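Uncharacterized protein (Bacteroides uniformis, PDB 4IYK) is of unknown function but may bind carbohydrate, with a probable transthyretin-like N-terminal domain followed by a probable E-set, immunoglobulin-like C-terminal domain. Local coordinates at residues N79-P84 with V210-N216; I104-K110 with F125-K131; K154-N158 with Q186-L191; S194-R200 with P219-L225. Residue numbers count along the deposited sequence, not the author numbering.

Contact 1 ties a loop of the N-terminal, probably transthyretin-like, domain to a loop of the C-terminal domain. The other three contacts lie in the C-terminal part. Contacts 1 and 2 are neighbours, with centres about 13 Å apart. They meet where Y83 N lies 2.9 Å from I104 O and F82 O lies 2.9 Å from Y106 OH. Contacts 3 and 4 form a second pair, also about 13 Å between centres. L191 links them by packing on Y197 and L225. Contacts 1 and 4 have centres about 26 Å apart, yet their segments adjoin in sequence. A 1,2-ethanediol, probably from the crystallisation liquor, sits at contact 1. Ethanediol also lies near the side chains of Y83 and K131.

Contact 1: N79-P84 with V210-N216. With EDO (1,2-ethanediol), chain E.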
# COMPACT_ATOMS: atom_id res chain seq x y z
N ASN A 79 6.42 -10.25 4.76
CA ASN A 79 5.79 -10.34 3.43
C ASN A 79 4.90 -9.13 3.10
O ASN A 79 3.81 -9.27 2.54
CB ASN A 79 5.01 -11.64 3.30
CG ASN A 79 5.90 -12.85 3.42
OD1 ASN A 79 6.88 -13.00 2.69
ND2 ASN A 79 5.63 -13.68 4.39
N GLY A 80 5.38 -7.94 3.46
CA GLY A 80 4.66 -6.71 3.24
C GLY A 80 5.30 -5.87 2.16
O GLY A 80 5.93 -6.40 1.24
N ASN A 81 5.13 -4.56 2.26
CA ASN A 81 5.72 -3.61 1.31
C ASN A 81 6.76 -2.71 2.02
O ASN A 81 7.14 -1.65 1.51
CB ASN A 81 4.63 -2.79 0.62
CG ASN A 81 3.84 -1.85 1.50
OD1 ASN A 81 4.20 -1.58 2.67
ND2 ASN A 81 2.82 -1.22 0.88
N PHE A 82 7.23 -3.16 3.20
CA PHE A 82 8.27 -2.49 3.93
C PHE A 82 9.18 -3.54 4.52
O PHE A 82 8.79 -4.71 4.61
CB PHE A 82 7.72 -1.52 5.00
CG PHE A 82 6.78 -2.09 6.03
CD1 PHE A 82 7.28 -2.73 7.17
CD2 PHE A 82 5.41 -1.91 5.92
CE1 PHE A 82 6.41 -3.24 8.13
CE2 PHE A 82 4.54 -2.42 6.89
CZ PHE A 82 5.05 -3.07 8.00
N TYR A 83 10.42 -3.14 4.87
CA TYR A 83 11.41 -4.07 5.42
C TYR A 83 10.90 -4.72 6.72
O TYR A 83 10.38 -4.01 7.60
CB TYR A 83 12.79 -3.41 5.64
CG TYR A 83 13.59 -3.30 4.36
CD1 TYR A 83 13.44 -2.20 3.51
CD2 TYR A 83 14.46 -4.31 3.97
CE1 TYR A 83 14.18 -2.09 2.34
CE2 TYR A 83 15.20 -4.21 2.79
CZ TYR A 83 15.02 -3.12 1.95
OH TYR A 83 15.74 -3.01 0.79
N PRO A 84 10.97 -6.07 6.77
CA PRO A 84 10.51 -6.80 7.96
C PRO A 84 11.31 -6.49 9.22
O PRO A 84 12.48 -6.13 9.18
CB PRO A 84 10.71 -8.27 7.56
CG PRO A 84 11.82 -8.24 6.59
CD PRO A 84 11.53 -7.01 5.78
N VAL A 210 13.35 -10.97 2.08
CA VAL A 210 12.15 -10.39 2.66
C VAL A 210 10.89 -11.14 2.26
O VAL A 210 9.79 -10.65 2.49
CB VAL A 210 12.09 -8.88 2.31
CG1 VAL A 210 13.39 -8.18 2.71
CG2 VAL A 210 11.79 -8.67 0.83
N GLY A 211 11.06 -12.35 1.71
CA GLY A 211 9.93 -13.15 1.28
C GLY A 211 9.16 -12.50 0.15
O GLY A 211 9.77 -11.95 -0.78
N THR A 212 7.85 -12.49 0.24
CA THR A 212 7.03 -11.93 -0.84
C THR A 212 6.88 -10.40 -0.68
O THR A 212 6.39 -9.87 0.33
CB THR A 212 5.71 -12.68 -0.99
OG1 THR A 212 5.02 -12.72 0.25
CG2 THR A 212 5.92 -14.10 -1.49
N VAL A 213 7.31 -9.69 -1.74
CA VAL A 213 7.26 -8.24 -1.83
C VAL A 213 5.88 -7.85 -2.32
O VAL A 213 5.38 -8.45 -3.28
CB VAL A 213 8.39 -7.67 -2.73
CG1 VAL A 213 8.24 -6.17 -2.93
CG2 VAL A 213 9.77 -8.01 -2.16
N ARG A 214 5.27 -6.84 -1.66
CA ARG A 214 3.96 -6.29 -2.01
C ARG A 214 4.12 -4.87 -2.53
O ARG A 214 5.15 -4.24 -2.27
CB ARG A 214 3.00 -6.31 -0.80
CG ARG A 214 2.75 -7.70 -0.19
CD ARG A 214 2.03 -8.61 -1.17
NE ARG A 214 1.38 -9.74 -0.51
CZ ARG A 214 0.56 -10.59 -1.13
NH1 ARG A 214 0.29 -10.44 -2.43
NH2 ARG A 214 -0.01 -11.58 -0.46
N HIS A 215 3.11 -4.37 -3.27
CA HIS A 215 3.16 -3.03 -3.84
C HIS A 215 3.22 -1.95 -2.80
O HIS A 215 2.57 -2.02 -1.75
CB HIS A 215 1.89 -2.74 -4.69
CG HIS A 215 1.80 -3.47 -5.99
ND1 HIS A 215 1.36 -4.76 -6.04
CD2 HIS A 215 2.02 -3.03 -7.24
CE1 HIS A 215 1.38 -5.10 -7.32
NE2 HIS A 215 1.72 -4.07 -8.08
N ASN A 216 3.91 -0.88 -3.18
CA ASN A 216 3.90 0.41 -2.51
C ASN A 216 2.93 1.29 -3.31
O ASN A 216 2.75 1.07 -4.49
CB ASN A 216 5.29 0.98 -2.42
CG ASN A 216 6.14 0.26 -1.41
OD1 ASN A 216 7.09 -0.41 -1.77
ND2 ASN A 216 5.84 0.40 -0.12
C1 EDO E . 3.28 -9.18 -5.60
O1 EDO E . 3.64 -10.05 -4.54
C2 EDO E . 1.74 -8.99 -5.65
O2 EDO E . 1.19 -8.85 -4.34
O HOH W 1 9.33 -9.95 4.80
O HOH W 2 2.19 -11.34 1.51
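N79, N81 and V210 bury the most surface in this meeting of two loops. N79 OD1 accepts a hydrogen bond from T212 N at 2.7 Å. G211 CA lies 3.4 Å from N79 OD1, and a CB on G211 would point into that oxygen. The phi of G211, 65°, also favours glycine. Water 1 bridges N79 N (2.9 Å) and V210 O (2.5 Å). Water 2 bridges N79 O (2.8 Å) and R214 NE (2.7 Å). Between the two asparagines, R214 N donates to G80 O at 3.0 Å.

N81 pairs with the other loop in two ways. N81 ND2 donates to H215 O at 2.8 Å, and N81 O accepts from N216 ND2 at 2.9 Å. V210 gives the apolar part: V210 CG1 lies 3.8 Å from P84 CD and 4.2 Å from Y83 CD2. The 1,2-ethanediol, probably from the crystallisation liquor, accepts a hydrogen bond from R214 NH1 at its O2 (2.6 Å) and donates one from its O1 to V213 O (2.7 Å).

The contact lies at the junction of the N-terminal, probably transthyretin-like, domain and the C-terminal domain. The loop between strands 67-77 and 85-92 meets the loop between strands 196-206 and 216-224. N81 N also hydrogen-bonds to N38 OD1 and N81 ND2 to G31 O. N216 OD1 accepts from I107 N at the start of strand 107-117.

Contact 2: I104-K110 with F125-K131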
# COMPACT_ATOMS: atom_id res chain seq x y z
N ILE A 104 10.48 1.19 6.85
CA ILE A 104 11.24 1.58 5.67
C ILE A 104 10.51 0.94 4.50
O ILE A 104 10.65 -0.28 4.32
CB ILE A 104 12.76 1.16 5.71
CG1 ILE A 104 13.50 1.82 6.88
CG2 ILE A 104 13.45 1.45 4.35
CD1 ILE A 104 14.87 1.14 7.24
N PRO A 105 9.70 1.72 3.72
CA PRO A 105 9.03 1.12 2.54
C PRO A 105 10.07 0.72 1.51
O PRO A 105 11.16 1.31 1.50
CB PRO A 105 8.13 2.24 2.02
CG PRO A 105 8.77 3.50 2.46
CD PRO A 105 9.48 3.19 3.77
N TYR A 106 9.78 -0.27 0.66
CA TYR A 106 10.76 -0.63 -0.38
C TYR A 106 10.88 0.51 -1.38
O TYR A 106 11.97 0.84 -1.82
CB TYR A 106 10.35 -1.94 -1.07
CG TYR A 106 10.27 -3.12 -0.13
CD1 TYR A 106 11.33 -3.43 0.73
CD2 TYR A 106 9.14 -3.94 -0.09
CE1 TYR A 106 11.26 -4.51 1.61
CE2 TYR A 106 9.05 -5.01 0.79
CZ TYR A 106 10.12 -5.29 1.64
OH TYR A 106 10.06 -6.35 2.52
N ILE A 107 9.74 1.13 -1.71
CA ILE A 107 9.64 2.23 -2.66
C ILE A 107 8.73 3.33 -2.10
O ILE A 107 7.67 3.03 -1.56
CB ILE A 107 9.08 1.70 -4.03
CG1 ILE A 107 10.07 0.71 -4.71
CG2 ILE A 107 8.67 2.86 -4.99
CD1 ILE A 107 9.54 0.03 -5.92
N ARG A 108 9.11 4.60 -2.34
CA ARG A 108 8.28 5.77 -2.05
C ARG A 108 7.81 6.36 -3.38
O ARG A 108 8.64 6.57 -4.26
CB ARG A 108 9.07 6.83 -1.26
CG ARG A 108 9.40 6.45 0.16
CD ARG A 108 10.21 7.54 0.87
NE ARG A 108 10.56 7.06 2.21
CZ ARG A 108 11.72 6.54 2.57
NH1 ARG A 108 12.75 6.54 1.73
NH2 ARG A 108 11.88 6.07 3.80
N VAL A 109 6.50 6.60 -3.56
CA VAL A 109 6.02 7.25 -4.79
C VAL A 109 6.13 8.75 -4.57
O VAL A 109 5.56 9.26 -3.60
CB VAL A 109 4.62 6.81 -5.24
CG1 VAL A 109 4.22 7.54 -6.52
CG2 VAL A 109 4.54 5.31 -5.43
N LYS A 110 6.86 9.45 -5.43
CA LYS A 110 7.07 10.88 -5.27
C LYS A 110 6.32 11.72 -6.29
O LYS A 110 6.19 11.34 -7.46
CB LYS A 110 8.57 11.24 -5.33
CG LYS A 110 9.45 10.46 -4.33
CD LYS A 110 9.03 10.60 -2.85
CE LYS A 110 9.38 11.92 -2.20
NZ LYS A 110 8.90 11.98 -0.79
N PHE A 125 4.57 10.58 -12.02
CA PHE A 125 5.22 10.36 -10.73
C PHE A 125 6.69 10.00 -10.89
O PHE A 125 7.16 9.66 -11.97
CB PHE A 125 4.48 9.23 -9.93
CG PHE A 125 4.41 7.88 -10.63
CD1 PHE A 125 3.44 7.63 -11.59
CD2 PHE A 125 5.33 6.88 -10.34
CE1 PHE A 125 3.38 6.39 -12.25
CE2 PHE A 125 5.26 5.63 -10.99
CZ PHE A 125 4.28 5.40 -11.93
N SER A 126 7.39 10.05 -9.76
CA SER A 126 8.77 9.65 -9.58
C SER A 126 8.80 8.60 -8.49
O SER A 126 7.82 8.44 -7.76
CB SER A 126 9.64 10.86 -9.20
OG SER A 126 9.97 11.58 -10.37
N LEU A 127 9.93 7.92 -8.35
CA LEU A 127 10.12 6.86 -7.36
C LEU A 127 11.42 7.04 -6.63
O LEU A 127 12.41 7.51 -7.21
CB LEU A 127 10.06 5.45 -7.98
CG LEU A 127 8.77 5.07 -8.72
CD1 LEU A 127 8.94 3.74 -9.43
CD2 LEU A 127 7.58 4.99 -7.80
N GLU A 128 11.42 6.63 -5.37
CA GLU A 128 12.58 6.68 -4.50
C GLU A 128 12.71 5.31 -3.84
O GLU A 128 11.73 4.75 -3.36
CB GLU A 128 12.35 7.81 -3.50
CG GLU A 128 13.46 8.08 -2.52
CD GLU A 128 13.03 9.19 -1.57
OE1 GLU A 128 12.68 10.29 -2.06
OE2 GLU A 128 12.98 8.93 -0.35
N ALA A 129 13.92 4.75 -3.84
CA ALA A 129 14.16 3.45 -3.22
C ALA A 129 14.33 3.62 -1.70
O ALA A 129 14.97 4.59 -1.26
CB ALA A 129 15.41 2.82 -3.81
N GLY A 130 13.74 2.69 -0.92
CA GLY A 130 13.85 2.64 0.53
C GLY A 130 15.28 2.38 0.98
O GLY A 130 15.74 2.96 1.96
N LYS A 131 15.98 1.52 0.22
CA LYS A 131 17.41 1.19 0.36
C LYS A 131 18.02 1.13 -1.05
O LYS A 131 17.26 0.90 -2.00
CB LYS A 131 17.65 -0.12 1.15
CG LYS A 131 17.33 0.00 2.64
CD LYS A 131 17.67 -1.27 3.37
CE LYS A 131 17.04 -1.29 4.73
NZ LYS A 131 17.30 -2.57 5.44
O HOH W 3 15.04 5.54 2.88
O HOH W 4 11.55 11.61 0.40
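This is an antiparallel beta hairpin, at the entry to the C-terminal domain. Strand 107-110 runs against strand 125-129 at 154°, with axes 4.5 Å apart. R108-E128 and K110-S126 are the hydrogen-bonded pairs. R108 N to E128 O is 2.8 Å and E128 N to R108 O is 3.0 Å. K110 N to S126 O is 2.7 Å and S126 N to K110 O is 2.9 Å. Past the strands, G130 N donates to Y106 O at 2.7 Å. G130 CA makes a CA-H...O contact to P105 O (3.2 Å); a CB would point at that oxygen and clash.

One face is polar and largely charged. R108 NH1 makes a salt bridge to E128 OE2 at 3.2 Å, while R108 NE pairs with D23. Water 4 bridges K110 NZ (2.9 Å) and E128 OE1 (3.0 Å). The other face is apolar. L127 CD2 lies 3.7 Å from I107 CG2 and 3.9 Å from V109 CG2.

That face looks into the domain, as in a beta sandwich. I107 and L127 pack on L136 of strand 135-144, and V109 on A218 of strand 216-224. On its other edge strand 120-129 pairs with strand 178-183, F125 bonding to Y178.

Contact 3: K154-N158 with Q186-L191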
# COMPACT_ATOMS: atom_id res chain seq x y z
N LYS A 154 -9.27 -4.26 -7.99
CA LYS A 154 -9.03 -3.56 -9.25
C LYS A 154 -9.89 -4.07 -10.38
O LYS A 154 -10.34 -5.23 -10.38
CB LYS A 154 -7.54 -3.72 -9.64
CG LYS A 154 -7.13 -5.17 -9.87
CD LYS A 154 -5.62 -5.34 -10.06
CE LYS A 154 -5.31 -6.83 -10.17
NZ LYS A 154 -3.97 -7.06 -10.75
N LEU A 155 -10.08 -3.19 -11.38
CA LEU A 155 -10.80 -3.47 -12.61
C LEU A 155 -9.80 -3.97 -13.64
O LEU A 155 -8.63 -3.64 -13.58
CB LEU A 155 -11.52 -2.20 -13.11
CG LEU A 155 -12.60 -1.65 -12.18
CD1 LEU A 155 -12.96 -0.21 -12.57
CD2 LEU A 155 -13.84 -2.58 -12.18
N THR A 156 -10.27 -4.81 -14.56
CA THR A 156 -9.47 -5.35 -15.67
C THR A 156 -9.64 -4.35 -16.81
O THR A 156 -10.78 -4.10 -17.22
CB THR A 156 -9.98 -6.75 -16.00
OG1 THR A 156 -9.92 -7.53 -14.81
CG2 THR A 156 -9.21 -7.41 -17.14
N LEU A 157 -8.52 -3.80 -17.29
CA LEU A 157 -8.55 -2.75 -18.31
C LEU A 157 -7.92 -3.15 -19.64
O LEU A 157 -7.01 -3.97 -19.68
CB LEU A 157 -7.82 -1.50 -17.76
CG LEU A 157 -8.36 -0.89 -16.43
CD1 LEU A 157 -7.44 0.22 -15.94
CD2 LEU A 157 -9.82 -0.37 -16.59
N ASN A 158 -8.35 -2.46 -20.72
CA ASN A 158 -7.82 -2.65 -22.07
C ASN A 158 -6.80 -1.59 -22.43
O ASN A 158 -6.93 -0.45 -21.99
CB ASN A 158 -8.95 -2.57 -23.08
CG ASN A 158 -10.11 -3.48 -22.85
OD1 ASN A 158 -9.96 -4.68 -22.65
ND2 ASN A 158 -11.31 -2.93 -22.99
N GLN A 186 -11.87 3.28 -24.49
CA GLN A 186 -11.45 1.89 -24.62
C GLN A 186 -11.84 1.06 -23.39
O GLN A 186 -11.72 -0.17 -23.42
CB GLN A 186 -9.92 1.83 -24.85
CG GLN A 186 -9.53 2.24 -26.30
CD GLN A 186 -10.12 1.34 -27.35
OE1 GLN A 186 -11.09 1.69 -28.05
NE2 GLN A 186 -9.61 0.12 -27.41
N ASN A 187 -12.31 1.73 -22.31
CA ASN A 187 -12.65 1.12 -21.04
C ASN A 187 -14.01 1.57 -20.51
O ASN A 187 -14.25 1.52 -19.30
CB ASN A 187 -11.53 1.44 -20.05
CG ASN A 187 -10.27 0.68 -20.38
OD1 ASN A 187 -10.24 -0.54 -20.29
ND2 ASN A 187 -9.26 1.36 -20.92
N ALA A 188 -14.92 1.95 -21.41
CA ALA A 188 -16.26 2.45 -21.03
C ALA A 188 -17.13 1.40 -20.33
O ALA A 188 -18.07 1.77 -19.64
CB ALA A 188 -16.97 2.96 -22.27
N ASP A 189 -16.84 0.11 -20.52
CA ASP A 189 -17.59 -1.00 -19.94
C ASP A 189 -17.44 -1.05 -18.39
O ASP A 189 -18.42 -1.36 -17.69
CB ASP A 189 -17.15 -2.35 -20.59
CG ASP A 189 -15.70 -2.77 -20.39
OD1 ASP A 189 -14.82 -1.87 -20.25
OD2 ASP A 189 -15.43 -3.99 -20.38
N VAL A 190 -16.26 -0.71 -17.87
CA VAL A 190 -15.99 -0.77 -16.42
C VAL A 190 -15.71 0.62 -15.81
O VAL A 190 -15.73 0.75 -14.59
CB VAL A 190 -14.89 -1.79 -16.06
CG1 VAL A 190 -15.32 -3.21 -16.46
CG2 VAL A 190 -13.52 -1.42 -16.66
N LEU A 191 -15.45 1.65 -16.64
CA LEU A 191 -15.24 3.03 -16.16
C LEU A 191 -16.36 3.84 -16.77
O LEU A 191 -16.22 4.36 -17.88
CB LEU A 191 -13.83 3.56 -16.54
CG LEU A 191 -12.65 2.87 -15.82
CD1 LEU A 191 -11.33 3.30 -16.43
CD2 LEU A 191 -12.64 3.15 -14.34
O HOH W 5 -13.35 -5.17 -18.83
O HOH W 6 -13.58 -4.75 -22.31
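L155 is the first residue of 154-158 to reach the other loop. Its CB points toward 186-191. L155 CD1 lies 3.8 Å from L191 CD2, and L155 CD2 lies 4.1 Å from V190 CB. T156 takes part through its carbonyl. T156 O is 3.9 Å from V190 CG2, and water 5 lies within hydrogen-bond reach of T156 O (3.2 Å) and D189 OD2 (2.8 Å). L157 continues the apolar patch: L157 CD2 is 3.8 Å from V190 CG2 and 4.0 Å from L191 CD1. L157 also touches I182 of strand 178-183.

At N158 the contact turns polar. N158 N donates to N187 OD1 at 2.7 Å, and N187 ND2 donates back to N158 O at 3.1 Å. The amide of N187 thus pairs with the backbone of N158 as a second strand would. N158 ND2 donates to Q186 O at 2.8 Å. Water 6 links N158 ND2 (3.0 Å) to D189 OD2 (2.8 Å). N187 ND2 also bonds to D183 O, which ties the pair to the end of strand 178-183.

Every direct hydrogen bond across the contact uses an asparagine side chain. The loops are therefore joined by side-chain amides and an apolar patch, not by continued sheet pairing.

Contact 4: S194-R200 with P219-L225; sequences SKNYYFR and PVVVIKL
Build two extended antiparallel strands, 196-200 and 221-224, at 146° with axes 4.6 Å apart. N196 faces K224 and Y198 faces V222 as non-hydrogen-bonded pairs, with CA-CA distances of 4.2 and 4.4 Å. Y197-I223 and F199-V221 are hydrogen-bonded pairs. Each satisfies its own donors and acceptors. Y197 N to I223 O is 3.0 Å and I223 N to Y197 O is 2.8 Å. F199 N to V221 O and V221 N to F199 O are both 2.9 Å. L225 N donates to K195 O at 2.9 Å. S194 has a positive phi (77°), and S194 O accepts from K224 NZ at 2.7 Å.

This is the last hairpin of what is probably an E-set, immunoglobulin-like domain, and it ends at the C-terminal carboxylate of L225. Strand 196-206 pairs on its other edge with 135-144.

Y197, F199, V221 and I223 share one face. The last three touch V114, F199 also I121, and Y197 packs on L191. Set chi1 to m for Y197, Y198 and F199. Y197 CD2 meets L225 CD1 at 3.5 Å, and Y197 OH bonds to K192 N. On the opposite face V222 (chi1 p) places CG2 over the Y198 ring, 3.7 Å from its centroid and 16° off the normal, a CH-pi contact. R200 NH1 donates to S32 O and V149 O.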
# COMPACT_ATOMS: atom_id res chain seq x y z
N SER A 194 -20.10 9.56 -16.03
CA SER A 194 -20.82 10.26 -14.95
C SER A 194 -20.61 9.63 -13.56
O SER A 194 -21.16 10.16 -12.60
CB SER A 194 -22.33 10.39 -15.24
OG SER A 194 -23.10 9.21 -15.02
N LYS A 195 -19.86 8.52 -13.44
CA LYS A 195 -19.65 7.88 -12.13
C LYS A 195 -18.28 8.22 -11.55
O LYS A 195 -17.35 8.56 -12.30
CB LYS A 195 -19.80 6.33 -12.19
CG LYS A 195 -21.14 5.80 -12.75
CD LYS A 195 -22.33 6.03 -11.84
CE LYS A 195 -23.64 5.68 -12.53
NZ LYS A 195 -24.81 6.07 -11.72
N ASN A 196 -18.17 8.15 -10.20
CA ASN A 196 -16.91 8.39 -9.48
C ASN A 196 -16.06 7.13 -9.44
O ASN A 196 -16.56 6.05 -9.11
CB ASN A 196 -17.17 8.85 -8.02
CG ASN A 196 -17.60 10.28 -7.87
OD1 ASN A 196 -16.91 11.22 -8.27
ND2 ASN A 196 -18.71 10.47 -7.20
N TYR A 197 -14.76 7.28 -9.75
CA TYR A 197 -13.78 6.21 -9.69
C TYR A 197 -12.54 6.68 -8.93
O TYR A 197 -12.21 7.89 -8.92
CB TYR A 197 -13.40 5.69 -11.10
CG TYR A 197 -14.56 4.95 -11.71
CD1 TYR A 197 -14.80 3.60 -11.42
CD2 TYR A 197 -15.51 5.62 -12.48
CE1 TYR A 197 -15.92 2.93 -11.92
CE2 TYR A 197 -16.61 4.95 -13.03
CZ TYR A 197 -16.81 3.61 -12.73
OH TYR A 197 -17.93 2.98 -13.23
N TYR A 198 -11.89 5.71 -8.28
CA TYR A 198 -10.71 5.91 -7.47
C TYR A 198 -9.51 5.28 -8.19
O TYR A 198 -9.58 4.14 -8.66
CB TYR A 198 -10.94 5.31 -6.08
CG TYR A 198 -12.05 6.02 -5.32
CD1 TYR A 198 -13.39 5.83 -5.66
CD2 TYR A 198 -11.76 6.90 -4.27
CE1 TYR A 198 -14.42 6.45 -4.94
CE2 TYR A 198 -12.79 7.51 -3.53
CZ TYR A 198 -14.11 7.29 -3.89
OH TYR A 198 -15.12 7.93 -3.20
N PHE A 199 -8.46 6.10 -8.37
CA PHE A 199 -7.24 5.72 -9.08
C PHE A 199 -6.08 5.73 -8.11
O PHE A 199 -6.03 6.58 -7.21
CB PHE A 199 -6.98 6.67 -10.28
CG PHE A 199 -8.10 6.64 -11.29
CD1 PHE A 199 -8.08 5.72 -12.35
CD2 PHE A 199 -9.21 7.46 -11.15
CE1 PHE A 199 -9.15 5.65 -13.25
CE2 PHE A 199 -10.28 7.39 -12.06
CZ PHE A 199 -10.25 6.48 -13.10
N ARG A 200 -5.20 4.75 -8.23
CA ARG A 200 -4.09 4.63 -7.29
C ARG A 200 -2.83 4.14 -7.99
O ARG A 200 -2.80 3.05 -8.57
CB ARG A 200 -4.47 3.68 -6.14
CG ARG A 200 -3.60 3.81 -4.88
CD ARG A 200 -4.00 2.70 -3.92
NE ARG A 200 -3.48 2.90 -2.56
CZ ARG A 200 -3.52 1.97 -1.60
NH1 ARG A 200 -4.07 0.79 -1.83
NH2 ARG A 200 -3.03 2.23 -0.40
N PRO A 219 -1.21 8.08 -2.48
CA PRO A 219 -2.60 8.15 -1.99
C PRO A 219 -3.63 8.09 -3.15
O PRO A 219 -3.33 8.51 -4.28
CB PRO A 219 -2.66 9.51 -1.26
CG PRO A 219 -1.21 9.86 -0.98
CD PRO A 219 -0.47 9.32 -2.18
N VAL A 220 -4.81 7.53 -2.87
CA VAL A 220 -5.94 7.39 -3.82
C VAL A 220 -6.41 8.78 -4.32
O VAL A 220 -6.45 9.74 -3.55
CB VAL A 220 -7.10 6.61 -3.15
CG1 VAL A 220 -8.37 6.69 -3.97
CG2 VAL A 220 -6.71 5.16 -2.90
N VAL A 221 -6.71 8.88 -5.64
CA VAL A 221 -7.24 10.09 -6.29
C VAL A 221 -8.63 9.75 -6.86
O VAL A 221 -8.74 8.86 -7.69
CB VAL A 221 -6.29 10.64 -7.38
CG1 VAL A 221 -6.87 11.89 -8.06
CG2 VAL A 221 -4.89 10.93 -6.81
N VAL A 222 -9.68 10.41 -6.37
CA VAL A 222 -11.07 10.21 -6.84
C VAL A 222 -11.29 11.14 -8.02
O VAL A 222 -10.87 12.30 -7.97
CB VAL A 222 -12.17 10.37 -5.73
CG1 VAL A 222 -12.20 11.79 -5.12
CG2 VAL A 222 -13.56 9.97 -6.25
N ILE A 223 -11.91 10.64 -9.10
CA ILE A 223 -12.21 11.43 -10.30
C ILE A 223 -13.63 11.09 -10.76
O ILE A 223 -13.98 9.91 -10.85
CB ILE A 223 -11.18 11.21 -11.46
CG1 ILE A 223 -9.71 11.57 -11.02
CG2 ILE A 223 -11.59 12.01 -12.71
CD1 ILE A 223 -8.59 11.31 -12.00
N LYS A 224 -14.44 12.13 -11.01
CA LYS A 224 -15.79 11.92 -11.53
C LYS A 224 -15.68 11.90 -13.04
O LYS A 224 -15.16 12.85 -13.62
CB LYS A 224 -16.77 13.00 -11.06
CG LYS A 224 -18.17 12.78 -11.63
CD LYS A 224 -19.16 13.66 -10.93
CE LYS A 224 -20.27 12.86 -10.32
NZ LYS A 224 -21.32 12.54 -11.32
N LEU A 225 -16.13 10.81 -13.66
CA LEU A 225 -16.03 10.68 -15.12
C LEU A 225 -17.28 11.26 -15.83
O LEU A 225 -18.13 11.88 -15.17
CB LEU A 225 -15.82 9.19 -15.52
CG LEU A 225 -14.64 8.43 -14.90
CD1 LEU A 225 -14.53 7.07 -15.52
CD2 LEU A 225 -13.32 9.18 -15.09
OXT LEU A 225 -17.38 11.14 -17.06